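Side-chain contact in putative enoyl-CoA hydratase/isomerase (Mycobacterium abscessus, PDB 4MI2), which probably isomerises a CoA-thioester intermediate of phenylacetate degradation: residues 28-31 with 35-38. Numbering follows the deposited sequence.
Sequences ASNA and TMKT
Met-36 reaches from the first turn of helix 34-49 to Asn-30 in the loop after strand 18-23. This packing joins a loop and a helix of the crotonase fold. Residues 28-31 form a type I' beta turn, closed by a hydrogen bond from Ala-31 N to Ala-28 O (3.1 Å). Leu-23 of the strand touches the side chains of both Asn-30 and Met-36.

The looser part of the contact is at Ala-31. Ala-31 O is 4.3 Å from Met-36 CG, and the Ala-31 methyl points away from the helix. That carbonyl oxygen accepts a hydrogen bond from Arg-25 NH1.

Asn-30 is buried. Its OD1 accepts a hydrogen bond from Arg-25 N, while ND2 donates to the carbonyls of Ala-61 and Asn-64, and weakly to that of Phe-65.

The close packing is at the methionine methyl. Met-36 CG is anti to the backbone N (chi1 -165°), which sends the chain away from the helix; a bend at chi2 (98°) then brings CE against Asn-30. There Met-36 CE lies 3.8 Å from Asn-30 O and 3.9 Å from Asn-30 CB. These are van der Waals contacts, as is the approach of Asn-30 OD1 to Met-36 CE at 3.9 Å.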
ATOM      1  N   ALA B  28     -30.583  14.902  11.826  1.00 25.89           N
ATOM      2  CA  ALA B  28     -30.374  13.453  11.849  1.00 24.82           C
ATOM      3  C   ALA B  28     -28.895  13.074  11.719  1.00 23.32           C
ATOM      4  O   ALA B  28     -28.576  11.949  11.343  1.00 22.90           O
ATOM      5  CB  ALA B  28     -31.185  12.810  10.736  1.00 24.99           C
ATOM      6  N   SER B  29     -28.003  14.009  12.045  1.00 22.50           N
ATOM      7  CA  SER B  29     -26.554  13.852  11.823  1.00 21.60           C
ATOM      8  C   SER B  29     -26.216  13.443  10.372  1.00 20.72           C
ATOM      9  O   SER B  29     -25.271  12.699  10.119  1.00 20.16           O
ATOM     10  CB  SER B  29     -25.956  12.868  12.838  1.00 21.79           C
ATOM     11  OG  SER B  29     -26.036  13.384  14.157  1.00 22.26           O
ATOM     12  N   ASN B  30     -27.014  13.957   9.439  1.00 20.43           N
ATOM     13  CA  ASN B  30     -26.884  13.688   8.008  1.00 20.00           C
ATOM     14  C   ASN B  30     -27.012  12.207   7.621  1.00 19.86           C
ATOM     15  O   ASN B  30     -26.433  11.748   6.617  1.00 19.21           O
ATOM     16  CB  ASN B  30     -25.602  14.326   7.464  1.00 19.49           C
ATOM     17  CG  ASN B  30     -25.585  15.828   7.673  1.00 19.59           C
ATOM     18  OD1 ASN B  30     -26.528  16.532   7.279  1.00 19.82           O
ATOM     19  ND2 ASN B  30     -24.529  16.331   8.304  1.00 19.40           N
ATOM     20  N   ALA B  31     -27.796  11.477   8.417  1.00 20.16           N
ATOM     21  CA  ALA B  31     -28.111  10.082   8.118  1.00 20.28           C
ATOM     22  C   ALA B  31     -28.763  10.020   6.750  1.00 20.38           C
ATOM     23  O   ALA B  31     -29.615  10.841   6.436  1.00 20.40           O
ATOM     24  CB  ALA B  31     -29.037   9.491   9.173  1.00 20.76           C
ATOM     25  N   THR B  35     -34.403  10.317   0.165  1.00 27.18           N
ATOM     26  CA  THR B  35     -34.345  11.690  -0.341  1.00 27.58           C
ATOM     27  C   THR B  35     -32.913  12.199  -0.384  1.00 27.07           C
ATOM     28  O   THR B  35     -32.477  12.767  -1.377  1.00 27.37           O
ATOM     29  CB  THR B  35     -35.160  12.643   0.555  1.00 27.75           C
ATOM     30  OG1 THR B  35     -36.514  12.202   0.591  1.00 28.63           O
ATOM     31  CG2 THR B  35     -35.110  14.072   0.038  1.00 27.78           C
ATOM     32  N   MET B  36     -32.199  11.989   0.709  1.00 26.82           N
ATOM     33  CA  MET B  36     -30.810  12.384   0.819  1.00 26.65           C
ATOM     34  C   MET B  36     -29.918  11.696  -0.227  1.00 25.42           C
ATOM     35  O   MET B  36     -29.049  12.324  -0.824  1.00 24.56           O
ATOM     36  CB  MET B  36     -30.325  12.024   2.206  1.00 27.94           C
ATOM     37  CG  MET B  36     -29.037  12.691   2.594  1.00 29.57           C
ATOM     38  SD  MET B  36     -29.345  14.143   3.604  1.00 32.77           S
ATOM     39  CE  MET B  36     -27.670  14.418   4.167  1.00 30.77           C
ATOM     40  N   LYS B  37     -30.135  10.398  -0.424  1.00 24.80           N
ATOM     41  CA  LYS B  37     -29.347   9.595  -1.369  1.00 24.01           C
ATOM     42  C   LYS B  37     -29.599   9.990  -2.822  1.00 23.95           C
ATOM     43  O   LYS B  37     -28.663  10.110  -3.614  1.00 23.22           O
ATOM     44  CB  LYS B  37     -29.637   8.106  -1.168  1.00 23.98           C
ATOM     45  CG  LYS B  37     -29.024   7.567   0.122  1.00 23.75           C
ATOM     46  CD  LYS B  37     -29.307   6.094   0.363  1.00 23.72           C
ATOM     47  CE  LYS B  37     -30.667   5.858   0.989  1.00 24.21           C
ATOM     48  NZ  LYS B  37     -30.708   4.537   1.680  1.00 24.40           N
ATOM     49  N   THR B  38     -30.869  10.187  -3.156  1.00 23.39           N
ATOM     50  CA  THR B  38     -31.265  10.626  -4.491  1.00 23.92           C
ATOM     51  C   THR B  38     -30.704  12.016  -4.819  1.00 23.57           C
ATOM     52  O   THR B  38     -30.212  12.240  -5.919  1.00 23.48           O
ATOM     53  CB  THR B  38     -32.805  10.613  -4.626  1.00 24.74           C
ATOM     54  OG1 THR B  38     -33.265   9.255  -4.558  1.00 25.21           O
ATOM     55  CG2 THR B  38     -33.252  11.216  -5.942  1.00 25.24           C
TER